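Local atomic coordinates of DNA-(apurinic or apyrimidinic site) lyase (Xenopus laevis, PDB entry 6WCD), a protein that cleaves DNA as a weak AP endonuclease in base excision repair and as a 3'-5' exonuclease, this piece being its catalytic domain with a bound magnesium ion. Residues T14-G17 against L18-L22; E107-L110 against Q111-Q115; K323-P326 against E327-G330. All coordinates share one frame; numbering follows the deposited sequence. Where two conformers were deposited one is given.

Interaction 1: T14-G17 against L18-L22; sequences TRVG and LKETL. With BU1 (1,4-butanediol), chain F; EDO (1,2-ethanediol), chain E.
Val16 and Thr21 meet where the loop after strand 2-7 turns into helix 18-25, with Gly17 as the N-cap residue. The tight part is small. Val16 CG1, placed anti to the backbone N (chi1 179°), reaches forward over the first turn and comes to 3.4 Å from Thr21 OG1. The same methyl packs against the Glu20 carboxylate carbon, 3.7 Å from CG1 to CD, the two side chains crossing at about a right angle. Beside it the backbone makes the first i to i+4 bond of the helix: Thr21 N donates to Gly17 O at 3.1 Å, nearly straight at 169° and in the carbonyl plane. Thr21 OG1 also stands near Gly17 O, 3.3 Å away, at best a weak bond. A water donates to Thr14 OG1 and to Val16 O, and lies 2.6 Å from Thr21 OG1. Leu18 turns from the loop and packs on Val49 of a loop and on Phe71 of strand 68-72, which seats the start of the helix on the fold.

The solvent side is looser. Gly17 N donates to a second water, which gives a longer bond of 3.3 Å to Glu20 OE1, so the carboxylate reaches the cap residue through water. Lys19 leads away to a salt bridge with Asp23 and a weak bond to an ethanediol, while the Arg15 guanidinium extends from the loop with a butanediol carbon at its edge; Arg15, with Arg12 and Ala13, lines this 1,4-butanediol pocket. The chemistry implies a helix start secured by one straight backbone bond and a bridging water, with the carboxylate of Glu20 near the N-terminal end, where the helix dipole would probably stabilise its negative charge.

Interaction 2: E107-L110 against Q111-Q115; sequences EEEL and QSLDQ
A chi1 of -172° swings Glu109 CG to the side away from the backbone N, and with the chain extended beyond it Glu109 runs alongside Leu113, whose own CG lies anti to the carbonyl carbon (chi1 -70°). The two side chains point the same way, and Leu113 CD1 lies 3.9 Å from both Glu109 CG and Glu109 OE2, so the leucine methyl lines the stem of the acid up to its carboxylate. The head of Glu109 is engaged by a salt bridge to Arg159. This is the i to i+4 spacing of an alpha helix, the short helix 107-114, which lies against helix 152-173 in the DNase I-like fold: Leu113 packs on Tyr156, Phe160 and Leu163, and Leu110 also touches Leu163. Backbone bonds run from Gln111 N to Glu107 O at 2.9 Å and from Leu113 N to Glu109 O at 2.9 Å. Ser112 N donates to Glu108 O at 3.1 Å; in one of two serine conformers OG adds a second bond from the opposite face of the carbonyl plane. At the last turn the bond from Asp114 N to Leu110 O is weak, bent to 134°, while the Asp114 carboxylate takes hydrogen bonds from Leu85 N and Ser86 OG, in the presumed Claspin-like CKB motif.

Interaction 3: K323-P326 against E327-G330; sequences KYLP and EFAG
Leu325 CD1 approaches the Phe328 ring obliquely, 3.8 Å from Phe328 CE2, and one face of that ring carries Glu327 CG, 3.6 Å above its plane and offset toward the rim. Leu325 and Phe328 lie side by side and point the same way, so a methyl and the aromatic ring form a small apolar patch; beyond it, Phe328 also rests on Glu44 and Ala47 of helix 44-47. The Tyr324 ring has its own cover, Lys323 CG over the centre of one face, and its hydroxyl is bonded to Cys317 O and Lys316 NZ.

Glu327 is the folded member of the group. Its CG sits between the backbone N and the carbonyl carbon (chi1 57°) and the chain bends again at chi2, which carries the carboxylate back over the preceding residues: Glu327 OE2 lies 3.6 Å from Pro326 CD, and Glu327 CD 3.8 Å from Leu325 CB. There OE2 forms a salt bridge with Arg39, which also touches Leu325 and Pro326.

The backbone makes two successive, overlapping i to i+3 turns. Phe328 N donates to Leu325 O at 3.0 Å, and Ala329 N to Pro326 O at 3.3 Å; both donors stand well above the carbonyl planes. A water donating to Lys323 O and to Phe328 O bridges the preceding 3-10 segment and the turns. These surface turns follow strand 310-312, near the end of the modelled chain. Their chemistry implies attachment by mixed means: the aromatic ring packs on helix 44-47, while the acid, folded over proline and leucine, pairs with an arginine of the domain.

From the N terminus the three contacts come in series, none nested in or crossing another, and each joins adjoining residues without closing a long loop. Interaction 1 ends the loop after strand 2-7 and starts helix 18-25, which rests against strand 68-72 of the six-stranded sheet. Interaction 2 lies within helix 107-114 and ties it to helix 152-173 and to the loop holding Leu85 and Ser86. Interaction 3 belongs to the last modelled stretch of this catalytic-domain fragment, after strand 310-312, fastened to Arg39 and helix 44-47. The contacts are separate: centres of interactions 1 and 2 lie about 32 Å apart, while interactions 1 and 3 approach to about 11 Å between nearest atoms.

Interaction 1: T14-G17 against L18-L22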
# COMPACT_ATOMS: atom_id res chain seq x y z
N THR A 14 7.77 11.83 -11.71
CA THR A 14 7.10 13.03 -11.23
C THR A 14 7.86 14.30 -11.57
O THR A 14 7.25 15.38 -11.61
CB THR A 14 6.91 13.00 -9.71
OG1 THR A 14 8.20 12.95 -9.06
CG2 THR A 14 6.09 11.83 -9.29
N ARG A 15 9.17 14.21 -11.85
CA ARG A 15 10.02 15.33 -12.19
C ARG A 15 10.05 16.40 -11.10
O ARG A 15 10.25 17.59 -11.38
CB ARG A 15 9.63 15.93 -13.55
CG ARG A 15 9.75 14.90 -14.70
CD ARG A 15 11.16 14.29 -14.78
NE ARG A 15 11.30 13.36 -15.89
CZ ARG A 15 11.69 13.71 -17.10
NH1 ARG A 15 12.02 14.97 -17.36
NH2 ARG A 15 11.76 12.77 -18.03
N VAL A 16 9.88 15.96 -9.87
CA VAL A 16 10.06 16.79 -8.68
C VAL A 16 10.98 16.03 -7.73
O VAL A 16 10.88 14.80 -7.64
CB VAL A 16 8.71 17.10 -8.00
CG1 VAL A 16 8.90 17.94 -6.76
CG2 VAL A 16 7.79 17.81 -8.96
N GLY A 17 11.84 16.75 -7.02
CA GLY A 17 12.65 16.10 -6.01
C GLY A 17 11.76 15.40 -4.98
O GLY A 17 10.73 15.92 -4.56
N LEU A 18 12.18 14.20 -4.56
CA LEU A 18 11.32 13.42 -3.71
C LEU A 18 11.17 14.03 -2.31
O LEU A 18 10.05 13.97 -1.76
CB LEU A 18 11.83 11.97 -3.65
CG LEU A 18 10.96 11.00 -2.91
CD1 LEU A 18 9.56 10.91 -3.45
CD2 LEU A 18 11.66 9.64 -2.88
N LYS A 19 12.19 14.69 -1.75
CA LYS A 19 11.99 15.32 -0.46
C LYS A 19 10.87 16.34 -0.50
O LYS A 19 10.00 16.37 0.38
CB LYS A 19 13.28 15.99 0.03
CG LYS A 19 13.11 16.53 1.44
CD LYS A 19 14.42 16.98 2.01
CE LYS A 19 14.26 17.39 3.47
NZ LYS A 19 13.19 18.40 3.65
N GLU A 20 10.86 17.19 -1.54
CA GLU A 20 9.82 18.20 -1.68
C GLU A 20 8.45 17.52 -1.76
O GLU A 20 7.50 17.93 -1.09
CB GLU A 20 10.08 19.06 -2.92
CG GLU A 20 8.96 20.00 -3.27
CD GLU A 20 9.23 20.86 -4.51
OE1 GLU A 20 10.38 20.94 -4.98
OE2 GLU A 20 8.26 21.45 -5.03
N THR A 21 8.33 16.48 -2.61
CA THR A 21 7.05 15.78 -2.74
C THR A 21 6.60 15.19 -1.43
O THR A 21 5.45 15.41 -1.01
CB THR A 21 7.22 14.70 -3.81
OG1 THR A 21 7.51 15.35 -5.06
CG2 THR A 21 5.98 13.80 -3.92
N LEU A 22 7.47 14.45 -0.73
CA LEU A 22 7.04 13.81 0.50
C LEU A 22 6.66 14.84 1.55
O LEU A 22 5.62 14.71 2.21
CB LEU A 22 8.12 12.87 1.07
CG LEU A 22 8.50 11.68 0.21
CD1 LEU A 22 9.63 10.91 0.91
CD2 LEU A 22 7.31 10.79 -0.03
C1 BU1 F . 12.70 7.74 -15.44
C2 BU1 F . 11.83 9.01 -15.46
C3 BU1 F . 10.62 8.78 -16.37
C4 BU1 F . 10.15 10.09 -17.02
O5 BU1 F . 13.76 7.79 -14.50
O6 BU1 F . 8.81 9.97 -17.44
C1 EDO E . 13.72 17.80 7.43
O1 EDO E . 14.47 18.63 6.53
C2 EDO E . 14.67 16.82 8.11
O2 EDO E . 14.05 16.30 9.30
O HOH W 1 8.70 13.48 -6.44
O HOH W 2 12.07 19.63 -7.48

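Interaction 2: E107-L110 against Q111-Q115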
# COMPACT_ATOMS: atom_id res chain seq x y z
N GLU A 107 5.39 -23.53 -2.99
CA GLU A 107 6.44 -22.56 -2.71
C GLU A 107 6.85 -21.80 -3.94
O GLU A 107 7.13 -20.59 -3.87
CB GLU A 107 7.71 -23.23 -2.18
CG GLU A 107 7.52 -24.23 -1.14
CD GLU A 107 8.77 -25.02 -0.99
OE1 GLU A 107 9.89 -24.44 -1.00
OE2 GLU A 107 8.61 -26.23 -0.92
N GLU A 108 6.94 -22.47 -5.08
CA GLU A 108 7.36 -21.73 -6.25
C GLU A 108 6.31 -20.70 -6.64
O GLU A 108 6.65 -19.63 -7.13
CB GLU A 108 7.68 -22.63 -7.39
CG GLU A 108 8.77 -23.54 -6.95
CD GLU A 108 9.56 -24.02 -8.07
OE1 GLU A 108 9.05 -23.93 -9.22
OE2 GLU A 108 10.70 -24.45 -7.80
N GLU A 109 5.04 -20.98 -6.36
CA GLU A 109 4.04 -19.94 -6.58
C GLU A 109 4.21 -18.78 -5.59
O GLU A 109 4.02 -17.59 -5.93
CB GLU A 109 2.64 -20.53 -6.49
CG GLU A 109 1.60 -19.49 -6.90
CD GLU A 109 0.18 -19.95 -6.66
OE1 GLU A 109 -0.06 -21.04 -6.11
OE2 GLU A 109 -0.70 -19.10 -6.98
N LEU A 110 4.51 -19.07 -4.32
CA LEU A 110 4.78 -18.00 -3.40
C LEU A 110 5.93 -17.12 -3.88
O LEU A 110 5.87 -15.88 -3.75
CB LEU A 110 5.08 -18.54 -2.00
CG LEU A 110 3.89 -19.24 -1.33
CD1 LEU A 110 4.36 -19.78 0.02
CD2 LEU A 110 2.67 -18.33 -1.15
N GLN A 111 6.98 -17.73 -4.42
CA GLN A 111 8.09 -16.91 -4.90
C GLN A 111 7.61 -16.01 -6.03
O GLN A 111 7.94 -14.82 -6.08
CB GLN A 111 9.25 -17.79 -5.38
CG GLN A 111 10.46 -16.99 -5.81
CD GLN A 111 11.78 -17.67 -5.47
OE1 GLN A 111 11.80 -18.82 -5.02
NE2 GLN A 111 12.88 -16.96 -5.68
N SER A 112 6.82 -16.57 -6.92
CA SER A 112 6.33 -15.78 -8.05
C SER A 112 5.46 -14.63 -7.62
O SER A 112 5.54 -13.54 -8.19
CB SER A 112 5.53 -16.64 -9.00
OG SER A 112 6.37 -17.59 -9.61
N LEU A 113 4.62 -14.85 -6.60
CA LEU A 113 3.73 -13.81 -6.12
C LEU A 113 4.48 -12.73 -5.38
O LEU A 113 3.97 -11.61 -5.28
CB LEU A 113 2.65 -14.44 -5.22
CG LEU A 113 1.62 -15.28 -5.92
CD1 LEU A 113 0.84 -16.17 -4.99
CD2 LEU A 113 0.69 -14.35 -6.74
N ASP A 114 5.66 -13.02 -4.82
CA ASP A 114 6.42 -12.07 -4.05
C ASP A 114 7.62 -11.44 -4.76
O ASP A 114 8.17 -10.45 -4.26
CB ASP A 114 6.92 -12.72 -2.74
CG ASP A 114 5.99 -12.46 -1.60
OD1 ASP A 114 5.00 -11.70 -1.75
OD2 ASP A 114 6.30 -13.01 -0.51
N GLN A 115 7.94 -11.87 -5.98
CA GLN A 115 9.16 -11.40 -6.62
C GLN A 115 8.97 -10.16 -7.49
O GLN A 115 9.91 -9.79 -8.19
CB GLN A 115 9.77 -12.52 -7.48
CG GLN A 115 8.96 -12.85 -8.68
CD GLN A 115 9.56 -13.97 -9.52
OE1 GLN A 115 10.60 -14.55 -9.19
NE2 GLN A 115 8.89 -14.29 -10.62

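Interaction 3: K323-P326 against E327-G330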
# COMPACT_ATOMS: atom_id res chain seq x y z
N LYS A 323 18.80 2.47 4.21
CA LYS A 323 20.09 3.05 4.61
C LYS A 323 21.15 1.98 4.81
O LYS A 323 22.33 2.30 4.80
CB LYS A 323 19.91 3.88 5.87
CG LYS A 323 19.69 3.12 7.13
CD LYS A 323 19.48 4.14 8.27
CE LYS A 323 19.47 3.50 9.60
NZ LYS A 323 19.28 4.54 10.65
N TYR A 324 20.76 0.73 4.92
CA TYR A 324 21.69 -0.35 5.12
C TYR A 324 22.10 -1.03 3.82
O TYR A 324 22.97 -1.90 3.85
CB TYR A 324 21.09 -1.40 6.05
CG TYR A 324 20.73 -0.89 7.43
CD1 TYR A 324 21.64 -0.28 8.26
CD2 TYR A 324 19.43 -1.06 7.88
CE1 TYR A 324 21.28 0.13 9.53
CE2 TYR A 324 19.07 -0.64 9.13
CZ TYR A 324 19.98 -0.04 9.92
OH TYR A 324 19.54 0.38 11.17
N LEU A 325 21.55 -0.62 2.70
CA LEU A 325 21.94 -1.24 1.45
C LEU A 325 23.41 -0.98 1.16
O LEU A 325 23.86 0.18 1.22
CB LEU A 325 21.05 -0.71 0.31
CG LEU A 325 19.61 -1.18 0.35
CD1 LEU A 325 18.77 -0.37 -0.64
CD2 LEU A 325 19.50 -2.67 0.05
N PRO A 326 24.19 -2.01 0.83
CA PRO A 326 25.64 -1.82 0.67
C PRO A 326 26.00 -0.82 -0.42
O PRO A 326 27.02 -0.12 -0.30
CB PRO A 326 26.15 -3.23 0.30
CG PRO A 326 25.09 -4.17 0.72
CD PRO A 326 23.76 -3.41 0.73
N GLU A 327 25.20 -0.73 -1.48
CA GLU A 327 25.50 0.21 -2.55
C GLU A 327 25.42 1.65 -2.10
O GLU A 327 26.00 2.52 -2.76
CB GLU A 327 24.57 -0.03 -3.73
CG GLU A 327 23.07 0.06 -3.44
CD GLU A 327 22.39 -1.32 -3.19
OE1 GLU A 327 21.22 -1.49 -3.61
OE2 GLU A 327 23.02 -2.19 -2.54
N PHE A 328 24.73 1.94 -0.99
CA PHE A 328 24.55 3.31 -0.53
C PHE A 328 25.40 3.61 0.72
O PHE A 328 25.11 4.56 1.45
CB PHE A 328 23.06 3.58 -0.24
CG PHE A 328 22.15 3.38 -1.44
CD1 PHE A 328 22.63 3.60 -2.72
CD2 PHE A 328 20.83 2.97 -1.28
CE1 PHE A 328 21.80 3.43 -3.81
CE2 PHE A 328 19.98 2.81 -2.41
CZ PHE A 328 20.51 3.03 -3.67
N ALA A 329 26.45 2.82 0.97
CA ALA A 329 27.20 2.98 2.23
C ALA A 329 27.95 4.31 2.33
O ALA A 329 28.25 4.75 3.45
CB ALA A 329 28.18 1.82 2.39
N GLY A 330 28.32 4.93 1.20
CA GLY A 330 28.89 6.26 1.22
C GLY A 330 30.40 6.27 1.00
O GLY A 330 31.09 5.25 1.09
O HOH W 3 23.15 5.06 3.98